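Local coordinates for lipoate-protein ligase 1 (Plasmodium falciparum, PDB 5T8U) that belongs to the lipoate-protein ligase family, joins a catalytic domain of the LplA/LipB kind to a smaller C-terminal domain, and holds lipoic acid in its pocket, at residues Q71-W74 against N78-N81; I134-K137 against D143-V146; E223-Y228 against N239-H244; D318-I323 against N348-V353. One frame throughout, in Å; residues are numbered along the deposited sequence.

Interaction 1: residues Q71-W74 against N78-N81; sequences QNIW and NLKN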
loop_
_atom_site.group_PDB
_atom_site.type_symbol
_atom_site.label_atom_id
_atom_site.label_comp_id
_atom_site.label_asym_id
_atom_site.label_seq_id
_atom_site.Cartn_x
_atom_site.Cartn_y
_atom_site.Cartn_z
ATOM N N GLN A 71 8.509 -4.851 6.889
ATOM C CA GLN A 71 8.340 -4.879 8.333
ATOM C C GLN A 71 8.649 -6.265 8.893
ATOM O O GLN A 71 8.577 -7.279 8.195
ATOM C CB GLN A 71 6.918 -4.469 8.713
ATOM C CG GLN A 71 6.758 -2.999 9.047
ATOM C CD GLN A 71 5.431 -2.700 9.716
ATOM O OE1 GLN A 71 4.371 -3.059 9.203
ATOM N NE2 GLN A 71 5.484 -2.046 10.871
ATOM N N ASN A 72 9.003 -6.291 10.176
ATOM C CA ASN A 72 9.270 -7.528 10.900
ATOM C C ASN A 72 7.999 -7.944 11.630
ATOM O O ASN A 72 7.493 -7.199 12.475
ATOM C CB ASN A 72 10.427 -7.344 11.881
ATOM C CG ASN A 72 10.630 -8.550 12.779
ATOM O OD1 ASN A 72 9.928 -8.717 13.777
ATOM N ND2 ASN A 72 11.599 -9.390 12.437
ATOM N N ILE A 73 7.491 -9.135 11.307
ATOM C CA ILE A 73 6.199 -9.562 11.840
ATOM C C ILE A 73 6.260 -9.700 13.356
ATOM O O ILE A 73 5.290 -9.395 14.061
ATOM C CB ILE A 73 5.755 -10.875 11.168
ATOM C CG1 ILE A 73 4.331 -11.231 11.600
ATOM C CG2 ILE A 73 6.724 -12.008 11.506
ATOM C CD1 ILE A 73 3.724 -12.394 10.839
ATOM N N TRP A 74 7.399 -10.151 13.885
ATOM C CA TRP A 74 7.490 -10.468 15.306
ATOM C C TRP A 74 7.489 -9.226 16.185
ATOM O O TRP A 74 7.108 -9.313 17.357
ATOM C CB TRP A 74 8.750 -11.291 15.576
ATOM C CG TRP A 74 8.896 -12.445 14.642
ATOM C CD1 TRP A 74 9.598 -12.469 13.473
ATOM C CD2 TRP A 74 8.314 -13.744 14.791
ATOM N NE1 TRP A 74 9.492 -13.705 12.885
ATOM C CE2 TRP A 74 8.709 -14.506 13.674
ATOM C CE3 TRP A 74 7.499 -14.337 15.758
ATOM C CZ2 TRP A 74 8.319 -15.831 13.500
ATOM C CZ3 TRP A 74 7.113 -15.652 15.585
ATOM C CH2 TRP A 74 7.521 -16.382 14.464
ATOM N N ASN A 78 1.334 -9.470 17.799
ATOM C CA ASN A 78 1.282 -10.436 18.894
ATOM C C ASN A 78 0.576 -11.677 18.353
ATOM O O ASN A 78 -0.619 -11.893 18.553
ATOM C CB ASN A 78 0.576 -9.845 20.111
ATOM C CG ASN A 78 0.512 -10.812 21.276
ATOM O OD1 ASN A 78 -0.569 -11.189 21.727
ATOM N ND2 ASN A 78 1.676 -11.226 21.764
ATOM N N LEU A 79 1.354 -12.506 17.653
ATOM C CA LEU A 79 0.789 -13.589 16.852
ATOM C C LEU A 79 -0.117 -14.498 17.672
ATOM O O LEU A 79 -1.112 -15.020 17.157
ATOM C CB LEU A 79 1.919 -14.401 16.219
ATOM C CG LEU A 79 2.870 -13.617 15.314
ATOM C CD1 LEU A 79 4.119 -14.428 15.030
ATOM C CD2 LEU A 79 2.176 -13.227 14.021
ATOM N N LYS A 80 0.219 -14.712 18.946
ATOM C CA LYS A 80 -0.566 -15.616 19.782
ATOM C C LYS A 80 -2.047 -15.259 19.742
ATOM O O LYS A 80 -2.903 -16.117 19.496
ATOM C CB LYS A 80 -0.042 -15.582 21.219
ATOM N N ASN A 81 -2.369 -13.986 19.980
ATOM C CA ASN A 81 -3.766 -13.568 19.979
ATOM C C ASN A 81 -4.362 -13.596 18.581
ATOM O O ASN A 81 -5.572 -13.793 18.429
ATOM C CB ASN A 81 -3.889 -12.172 20.583
ATOM C CG ASN A 81 -3.277 -12.089 21.963
ATOM O OD1 ASN A 81 -2.457 -12.928 22.336
ATOM N ND2 ASN A 81 -3.672 -11.085 22.731
#
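Leu-79 carries this contact, setting one methyl against each of two neighbours. Its CD1 meets the benzene half of the Trp-74 indole, 3.3 Å from CZ3, with the side chains meeting at a slant. Its CD2 reaches Ile-73, whose CD1 lies 3.6 Å away, and these two side chains cross at about a right angle. Ile-73 can present CD1 because CG1 is anti to the backbone N (chi1 -173°). Its other branch is used as well: CG2 sits 3.5 Å above one face of the Trp-74 ring, offset toward the rim, so isoleucine braces the indole that leucine touches. A forked residue suits the gap between two such different partners.

The segments lead into two short consecutive helices, 73-76 and 79-84, in the catalytic domain, and only two residues separate the helices. An asparagine stands at the N-cap position of each. Asn-72 caps the first, its OD1 accepting a hydrogen bond from Ser-75 N, while its ND2 lies at the edge of the Trp-74 ring, in plane. Asn-78 occupies the corresponding position of the second. Ile-73 is buried, with Ile-67 and Tyr-272 also against it, whereas Trp-74 lies at the exposed border.

Interaction 2: residues I134-K137 against D143-V146; sequences IEAK and DITV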
loop_
_atom_site.group_PDB
_atom_site.type_symbol
_atom_site.label_atom_id
_atom_site.label_comp_id
_atom_site.label_asym_id
_atom_site.label_seq_id
_atom_site.Cartn_x
_atom_site.Cartn_y
_atom_site.Cartn_z
ATOM N N ILE A 134 -18.351 16.278 5.817
ATOM C CA ILE A 134 -17.235 15.942 6.693
ATOM C C ILE A 134 -16.017 16.705 6.191
ATOM O O ILE A 134 -15.464 16.387 5.132
ATOM C CB ILE A 134 -16.981 14.428 6.728
ATOM C CG1 ILE A 134 -18.100 13.731 7.505
ATOM C CG2 ILE A 134 -15.621 14.116 7.361
ATOM C CD1 ILE A 134 -18.068 12.216 7.429
ATOM N N GLU A 135 -15.600 17.715 6.949
ATOM C CA GLU A 135 -14.437 18.519 6.592
ATOM C C GLU A 135 -13.179 17.783 7.036
ATOM O O GLU A 135 -12.869 17.730 8.231
ATOM C CB GLU A 135 -14.536 19.902 7.230
ATOM C CG GLU A 135 -15.496 20.833 6.504
ATOM C CD GLU A 135 -16.056 21.917 7.405
ATOM O OE1 GLU A 135 -15.297 22.450 8.240
ATOM O OE2 GLU A 135 -17.261 22.229 7.285
ATOM N N ALA A 136 -12.456 17.214 6.076
ATOM C CA ALA A 136 -11.284 16.398 6.350
ATOM C C ALA A 136 -10.027 17.082 5.829
ATOM O O ALA A 136 -10.061 17.824 4.844
ATOM C CB ALA A 136 -11.422 15.012 5.713
ATOM N N LYS A 137 -8.915 16.822 6.509
ATOM C CA LYS A 137 -7.608 17.328 6.120
ATOM C C LYS A 137 -6.668 16.154 5.890
ATOM O O LYS A 137 -6.831 15.083 6.482
ATOM C CB LYS A 137 -7.026 18.256 7.197
ATOM C CG LYS A 137 -5.790 19.031 6.759
ATOM C CD LYS A 137 -5.254 19.916 7.878
ATOM C CE LYS A 137 -3.986 20.644 7.452
ATOM N NZ LYS A 137 -3.717 21.856 8.277
ATOM N N ASP A 143 -1.958 10.110 5.036
ATOM C CA ASP A 143 -2.992 10.047 6.061
ATOM C C ASP A 143 -4.053 11.112 5.835
ATOM O O ASP A 143 -3.780 12.187 5.294
ATOM C CB ASP A 143 -2.397 10.214 7.461
ATOM C CG ASP A 143 -1.688 8.967 7.941
ATOM O OD1 ASP A 143 -1.525 8.031 7.129
ATOM O OD2 ASP A 143 -1.302 8.916 9.127
ATOM N N ILE A 144 -5.273 10.794 6.265
ATOM C CA ILE A 144 -6.393 11.725 6.257
ATOM C C ILE A 144 -6.931 11.815 7.677
ATOM O O ILE A 144 -7.245 10.789 8.293
ATOM C CB ILE A 144 -7.508 11.289 5.287
ATOM C CG1 ILE A 144 -6.945 11.046 3.883
ATOM C CG2 ILE A 144 -8.615 12.343 5.242
ATOM C CD1 ILE A 144 -7.945 10.427 2.920
ATOM N N THR A 145 -7.026 13.033 8.194
ATOM C CA THR A 145 -7.606 13.286 9.501
ATOM C C THR A 145 -8.909 14.061 9.351
ATOM O O THR A 145 -9.142 14.742 8.348
ATOM C CB THR A 145 -6.636 14.069 10.395
ATOM O OG1 THR A 145 -6.384 15.357 9.820
ATOM C CG2 THR A 145 -5.318 13.315 10.553
ATOM N N VAL A 146 -9.765 13.938 10.362
ATOM C CA VAL A 146 -11.011 14.684 10.430
ATOM C C VAL A 146 -11.011 15.664 11.597
ATOM O O VAL A 146 -11.526 16.778 11.477
ATOM C CB VAL A 146 -12.220 13.724 10.512
ATOM C CG1 VAL A 146 -12.230 12.955 11.830
ATOM C CG2 VAL A 146 -13.519 14.490 10.314
#
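The flat groups here are the peptide groups of Lys-137 and Thr-145, each carbonyl of which takes the N-H of the other across a beta hairpin. Lys-137 N bonds to Thr-145 O at 2.8 Å, tilted 20° from that carbonyl's plane, whereas Thr-145 N approaches Lys-137 O nearly along the C=O axis. The two form an antiparallel hydrogen-bonded pair joining strand 137-138, an outermost strand of the large mixed sheet, to strand 143-145.

Lys-137 and Thr-145 project from the same face of the sheet, and the lysine, with its long extended aliphatic chain, suits that exposed place. Ile-144 projects from the other face, where its CG2 lies 3.9 Å from Ala-136 CB. Helix 117-132 covers them there through Leu-125, Phe-121 and Ile-124. Beyond the pair, Ile-134 CG2 and Val-146 CG2 touch at 3.6 Å. At the other end, the side chain of Asp-143 lies about 4 Å from the bound lipoic acid and touches Lys-150 of its pocket.

Lys-137 O is gripped more than once. Thr-145 N bonds to Lys-137 O at 2.7 Å, and Ile-144 CA makes a CA-H...O contact to it. With Thr-145 OG1 set between its backbone N and carbonyl carbon (chi1 63°), that hydroxyl adds a weak bond to Lys-137 O at 3.4 Å.

Interaction 3: residues E223-Y228 against N239-H244; sequences EFTKFY and NDITVH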
loop_
_atom_site.group_PDB
_atom_site.type_symbol
_atom_site.label_atom_id
_atom_site.label_comp_id
_atom_site.label_asym_id
_atom_site.label_seq_id
_atom_site.Cartn_x
_atom_site.Cartn_y
_atom_site.Cartn_z
ATOM N N GLU A 223 -17.640 11.133 -7.192
ATOM C CA GLU A 223 -16.614 12.172 -7.246
ATOM C C GLU A 223 -15.402 11.754 -8.071
ATOM O O GLU A 223 -14.660 12.622 -8.540
ATOM C CB GLU A 223 -16.176 12.551 -5.831
ATOM C CG GLU A 223 -17.182 13.413 -5.088
ATOM C CD GLU A 223 -17.376 14.773 -5.733
ATOM O OE1 GLU A 223 -18.319 15.491 -5.342
ATOM O OE2 GLU A 223 -16.583 15.124 -6.632
ATOM N N PHE A 224 -15.183 10.452 -8.253
ATOM C CA PHE A 224 -14.105 9.977 -9.116
ATOM C C PHE A 224 -14.413 10.273 -10.580
ATOM O O PHE A 224 -13.692 11.032 -11.249
ATOM C CB PHE A 224 -13.906 8.477 -8.877
ATOM C CG PHE A 224 -12.900 7.829 -9.785
ATOM C CD1 PHE A 224 -11.547 7.877 -9.493
ATOM C CD2 PHE A 224 -13.313 7.137 -10.912
ATOM C CE1 PHE A 224 -10.625 7.264 -10.320
ATOM C CE2 PHE A 224 -12.396 6.524 -11.743
ATOM C CZ PHE A 224 -11.049 6.588 -11.446
ATOM N N THR A 225 -15.502 9.691 -11.091
ATOM C CA THR A 225 -15.922 9.953 -12.464
ATOM C C THR A 225 -16.040 11.450 -12.720
ATOM O O THR A 225 -15.555 11.964 -13.736
ATOM C CB THR A 225 -17.257 9.254 -12.735
ATOM O OG1 THR A 225 -17.163 7.876 -12.351
ATOM C CG2 THR A 225 -17.626 9.340 -14.209
ATOM N N LYS A 226 -16.685 12.170 -11.800
ATOM C CA LYS A 226 -16.839 13.611 -11.957
ATOM C C LYS A 226 -15.487 14.308 -11.986
ATOM O O LYS A 226 -15.277 15.239 -12.774
ATOM C CB LYS A 226 -17.707 14.167 -10.829
ATOM C CG LYS A 226 -17.726 15.684 -10.740
ATOM C CD LYS A 226 -18.837 16.158 -9.817
ATOM C CE LYS A 226 -18.398 17.343 -8.972
ATOM N NZ LYS A 226 -19.429 17.709 -7.962
ATOM N N PHE A 227 -14.555 13.877 -11.134
ATOM C CA PHE A 227 -13.227 14.478 -11.141
ATOM C C PHE A 227 -12.570 14.323 -12.503
ATOM O O PHE A 227 -11.940 15.260 -13.005
ATOM C CB PHE A 227 -12.347 13.857 -10.055
ATOM C CG PHE A 227 -10.933 14.377 -10.056
ATOM C CD1 PHE A 227 -9.951 13.759 -10.816
ATOM C CD2 PHE A 227 -10.588 15.490 -9.306
ATOM C CE1 PHE A 227 -8.653 14.238 -10.823
ATOM C CE2 PHE A 227 -9.290 15.973 -9.308
ATOM C CZ PHE A 227 -8.322 15.346 -10.069
ATOM N N TYR A 228 -12.706 13.151 -13.121
ATOM C CA TYR A 228 -12.100 12.928 -14.428
ATOM C C TYR A 228 -13.032 13.272 -15.585
ATOM O O TYR A 228 -12.737 12.910 -16.730
ATOM C CB TYR A 228 -11.620 11.480 -14.547
ATOM C CG TYR A 228 -10.439 11.178 -13.652
ATOM C CD1 TYR A 228 -9.227 11.839 -13.821
ATOM C CD2 TYR A 228 -10.534 10.238 -12.637
ATOM C CE1 TYR A 228 -8.147 11.570 -13.005
ATOM C CE2 TYR A 228 -9.459 9.964 -11.818
ATOM C CZ TYR A 228 -8.270 10.630 -12.005
ATOM O OH TYR A 228 -7.202 10.351 -11.184
ATOM N N ASN A 239 -24.536 11.540 -18.134
ATOM C CA ASN A 239 -24.309 11.564 -16.690
ATOM C C ASN A 239 -24.455 10.138 -16.156
ATOM O O ASN A 239 -25.434 9.769 -15.506
ATOM C CB ASN A 239 -25.278 12.527 -16.013
ATOM C CG ASN A 239 -24.823 12.938 -14.624
ATOM O OD1 ASN A 239 -23.891 12.360 -14.065
ATOM N ND2 ASN A 239 -25.490 13.938 -14.055
ATOM N N ASP A 240 -23.444 9.325 -16.458
ATOM C CA ASP A 240 -23.501 7.892 -16.215
ATOM C C ASP A 240 -22.318 7.443 -15.368
ATOM O O ASP A 240 -21.287 8.115 -15.284
ATOM C CB ASP A 240 -23.517 7.105 -17.534
ATOM C CG ASP A 240 -22.256 7.314 -18.351
ATOM O OD1 ASP A 240 -21.582 8.346 -18.153
ATOM O OD2 ASP A 240 -21.940 6.445 -19.191
ATOM N N ILE A 241 -22.491 6.282 -14.740
ATOM C CA ILE A 241 -21.460 5.629 -13.946
ATOM C C ILE A 241 -21.434 4.160 -14.339
ATOM O O ILE A 241 -22.482 3.564 -14.607
ATOM C CB ILE A 241 -21.720 5.795 -12.431
ATOM C CG1 ILE A 241 -21.305 7.198 -11.976
ATOM C CG2 ILE A 241 -20.986 4.723 -11.614
ATOM C CD1 ILE A 241 -21.688 7.529 -10.541
ATOM N N THR A 242 -20.237 3.578 -14.380
ATOM C CA THR A 242 -20.060 2.176 -14.736
ATOM C C THR A 242 -19.188 1.496 -13.692
ATOM O O THR A 242 -18.201 2.072 -13.223
ATOM C CB THR A 242 -19.430 2.027 -16.127
ATOM O OG1 THR A 242 -20.240 2.707 -17.095
ATOM C CG2 THR A 242 -19.317 0.558 -16.515
ATOM N N VAL A 243 -19.554 0.264 -13.339
ATOM C CA VAL A 243 -18.898 -0.480 -12.270
ATOM C C VAL A 243 -18.663 -1.904 -12.758
ATOM O O VAL A 243 -19.608 -2.583 -13.176
ATOM C CB VAL A 243 -19.733 -0.488 -10.976
ATOM C CG1 VAL A 243 -19.034 -1.288 -9.880
ATOM C CG2 VAL A 243 -19.998 0.936 -10.510
ATOM N N HIS A 244 -17.412 -2.353 -12.709
ATOM C CA HIS A 244 -17.050 -3.714 -13.074
ATOM C C HIS A 244 -16.791 -4.546 -11.823
ATOM O O HIS A 244 -16.292 -4.046 -10.812
ATOM C CB HIS A 244 -15.808 -3.731 -13.969
ATOM C CG HIS A 244 -16.062 -3.260 -15.366
ATOM N ND1 HIS A 244 -16.201 -1.927 -15.690
ATOM C CD2 HIS A 244 -16.200 -3.944 -16.526
ATOM C CE1 HIS A 244 -16.413 -1.811 -16.989
ATOM N NE2 HIS A 244 -16.419 -3.021 -17.519
#
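A light surface contact, burying only 76 Å² in all, sets Thr-225 of a helix against Asp-240 and Ile-241 of the chain returning beside it. The helix is 213-227 of the ligase's catalytic fold, and the loop leads on to strand 244-245, an outermost strand of the large mixed sheet, where His-244 pairs through its backbone with Val-14 and Val-16 of strand 13-17. The backbones come nearest at Thr-225 and Ile-241, whose CA atoms are 7.2 Å apart.

The meeting is by van der Waals touch. Thr-225 CG2, anti to the backbone N, points its methyl at the loop and comes 4.0 Å from Asp-240 O. A short branched residue suits a helix surface that a loop passes, since it gives a methyl to the loop without holding it off. The side chain of Ile-241 also rests on Ile-221 and Lys-222 of the helix, covering the turn before Thr-225.

The inner side of this helix is aromatic: Phe-227 CD1 stands 3.5 Å over the centre of the Tyr-228 ring, and Phe-224 packs on Val-14. The exposed Lys-226 reaches back in a long salt bridge to the buried Glu-223. The hydroxyl of Thr-225 bonds back to Ile-221 O, and its OG1 lies 4.2 Å from Ile-241 CG1.

Interaction 4: residues D318-I323 against N348-V353; sequences DHLKSI and NYLDEV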
loop_
_atom_site.group_PDB
_atom_site.type_symbol
_atom_site.label_atom_id
_atom_site.label_comp_id
_atom_site.label_asym_id
_atom_site.label_seq_id
_atom_site.Cartn_x
_atom_site.Cartn_y
_atom_site.Cartn_z
ATOM N N ASP A 318 15.026 -0.521 -1.006
ATOM C CA ASP A 318 15.694 -1.511 -1.845
ATOM C C ASP A 318 17.062 -1.005 -2.287
ATOM O O ASP A 318 18.053 -1.752 -2.256
ATOM C CB ASP A 318 14.823 -1.857 -3.052
ATOM C CG ASP A 318 13.597 -2.663 -2.671
ATOM O OD1 ASP A 318 13.688 -3.472 -1.722
ATOM O OD2 ASP A 318 12.543 -2.492 -3.318
ATOM N N HIS A 319 17.142 0.268 -2.685
ATOM C CA HIS A 319 18.434 0.852 -3.023
ATOM C C HIS A 319 19.401 0.780 -1.848
ATOM O O HIS A 319 20.610 0.626 -2.052
ATOM C CB HIS A 319 18.251 2.297 -3.485
ATOM C CG HIS A 319 17.807 2.422 -4.909
ATOM N ND1 HIS A 319 16.909 3.379 -5.329
ATOM C CD2 HIS A 319 18.144 1.714 -6.013
ATOM C CE1 HIS A 319 16.708 3.253 -6.628
ATOM N NE2 HIS A 319 17.445 2.250 -7.068
ATOM N N LEU A 320 18.897 0.886 -0.615
ATOM C CA LEU A 320 19.749 0.626 0.541
ATOM C C LEU A 320 20.163 -0.839 0.589
ATOM O O LEU A 320 21.336 -1.151 0.824
ATOM C CB LEU A 320 19.036 1.019 1.836
ATOM C CG LEU A 320 18.667 2.493 2.047
ATOM C CD1 LEU A 320 18.175 2.709 3.472
ATOM C CD2 LEU A 320 19.831 3.422 1.738
ATOM N N LYS A 321 19.215 -1.751 0.359
ATOM C CA LYS A 321 19.523 -3.175 0.359
ATOM C C LYS A 321 20.604 -3.532 -0.651
ATOM O O LYS A 321 21.272 -4.560 -0.488
ATOM C CB LYS A 321 18.261 -3.990 0.067
ATOM C CG LYS A 321 17.440 -4.338 1.300
ATOM C CD LYS A 321 16.087 -4.920 0.911
ATOM C CE LYS A 321 15.340 -5.473 2.116
ATOM N NZ LYS A 321 15.809 -6.835 2.492
ATOM N N SER A 322 20.798 -2.713 -1.687
ATOM C CA SER A 322 21.861 -2.989 -2.648
ATOM C C SER A 322 23.249 -2.963 -2.019
ATOM O O SER A 322 24.220 -3.329 -2.692
ATOM C CB SER A 322 21.805 -1.983 -3.800
ATOM O OG SER A 322 22.231 -0.699 -3.381
ATOM N N ILE A 323 23.375 -2.543 -0.757
ATOM C CA ILE A 323 24.683 -2.517 -0.109
ATOM C C ILE A 323 25.149 -3.926 0.232
ATOM O O ILE A 323 26.355 -4.181 0.331
ATOM C CB ILE A 323 24.642 -1.629 1.151
ATOM C CG1 ILE A 323 26.064 -1.368 1.662
ATOM C CG2 ILE A 323 23.799 -2.282 2.237
ATOM C CD1 ILE A 323 26.142 -0.444 2.867
ATOM N N ASN A 348 17.183 13.655 -0.147
ATOM C CA ASN A 348 17.276 14.131 1.231
ATOM C C ASN A 348 17.273 12.962 2.210
ATOM O O ASN A 348 18.144 12.862 3.083
ATOM C CB ASN A 348 16.125 15.090 1.536
ATOM C CG ASN A 348 16.142 16.325 0.654
ATOM O OD1 ASN A 348 15.480 16.368 -0.383
ATOM N ND2 ASN A 348 16.899 17.336 1.064
ATOM N N TYR A 349 16.293 12.064 2.075
ATOM C CA TYR A 349 16.245 10.887 2.934
ATOM C C TYR A 349 17.539 10.089 2.847
ATOM O O TYR A 349 18.066 9.636 3.867
ATOM C CB TYR A 349 15.051 10.007 2.559
ATOM C CG TYR A 349 13.697 10.581 2.926
ATOM C CD1 TYR A 349 13.573 11.865 3.448
ATOM C CD2 TYR A 349 12.538 9.831 2.761
ATOM C CE1 TYR A 349 12.337 12.385 3.785
ATOM C CE2 TYR A 349 11.298 10.343 3.094
ATOM C CZ TYR A 349 11.203 11.619 3.606
ATOM O OH TYR A 349 9.970 12.128 3.940
ATOM N N LEU A 350 18.069 9.909 1.636
ATOM C CA LEU A 350 19.313 9.162 1.485
ATOM C C LEU A 350 20.463 9.863 2.196
ATOM O O LEU A 350 21.259 9.218 2.889
ATOM C CB LEU A 350 19.635 8.968 0.003
ATOM C CG LEU A 350 20.763 7.978 -0.303
ATOM C CD1 LEU A 350 20.343 6.550 0.021
ATOM C CD2 LEU A 350 21.201 8.087 -1.754
ATOM N N ASP A 351 20.568 11.187 2.042
ATOM C CA ASP A 351 21.609 11.932 2.743
ATOM C C ASP A 351 21.510 11.721 4.248
ATOM O O ASP A 351 22.511 11.435 4.915
ATOM C CB ASP A 351 21.518 13.420 2.406
ATOM C CG ASP A 351 21.891 13.718 0.969
ATOM O OD1 ASP A 351 21.946 14.911 0.605
ATOM O OD2 ASP A 351 22.113 12.759 0.201
ATOM N N GLU A 352 20.306 11.862 4.802
ATOM C CA GLU A 352 20.132 11.681 6.241
ATOM C C GLU A 352 20.512 10.267 6.670
ATOM O O GLU A 352 21.191 10.079 7.689
ATOM C CB GLU A 352 18.687 11.996 6.630
ATOM C CG GLU A 352 18.455 12.114 8.125
ATOM C CD GLU A 352 17.044 12.555 8.462
ATOM O OE1 GLU A 352 16.157 12.428 7.591
ATOM O OE2 GLU A 352 16.823 13.031 9.596
ATOM N N VAL A 353 20.099 9.261 5.898
ATOM C CA VAL A 353 20.369 7.877 6.276
ATOM C C VAL A 353 21.866 7.592 6.245
ATOM O O VAL A 353 22.405 6.958 7.158
ATOM C CB VAL A 353 19.583 6.911 5.367
ATOM C CG1 VAL A 353 20.004 5.461 5.610
ATOM C CG2 VAL A 353 18.088 7.060 5.614
#
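Leu-320 packs against Leu-350 and Val-353 to join two helices, 314-321 and 347-357, in the C-terminal domain, whose sequence family belongs to the SufE/NifU clan and in which helices lie against a three-stranded antiparallel sheet. The contact is buried and wholly apolar between the segments. Leu-320 divides its two methyls between the partners. CD2 comes 3.6 Å from Leu-350 CD1, the two leucines sliding past each other in opposite directions, while CD1 meets Val-353 CG1 tip to tip at 3.9 Å. Leu-350 and Val-353 are three residues apart and so lie on the same side of their helix, giving one leucine a two-residue landing. Leu-350 reaches over because its CG is anti to the backbone N (chi1 -169°), whereas Val-353 already points across. The closest CA atoms, those of Leu-320 and Leu-350, stand 8.6 Å apart, a span that branched aliphatic side chains can fill.

The core continues beyond these three. Phe-339 of helix 332-341 rests on both Leu-320 and Leu-350, and Ile-307 of strand 302-309 meets Leu-320 from the sheet.

Polar contacts lie outside this core. Asp-318 forms a salt bridge with Lys-69, tying this helix to the catalytic part of the chain. Backbone bonding holds Val-353 on its own helix, where Val-353 N bonds to Tyr-349 O at 2.9 Å.

How the interactions relate
From the N terminus the four contacts follow in series, each loop closed before the next opens, with none nested or crossing. Interaction 1 closes a tight bend between two short helices of the catalytic domain. Interaction 2 closes a hairpin at one outermost strand of the large sheet, near the lipoic acid. Interaction 3 closes the loop leading from helix 213-227 toward strand 244-245 at the other outermost strand. Interaction 4 closes the longest loop, spanning helix 332-341, within the C-terminal domain. Interactions 1 and 4 come nearest each other, about 8 Å between nearest atoms, whereas interactions 3 and 4 lie on opposite sides of the chain's centre, their own centres 40 Å apart.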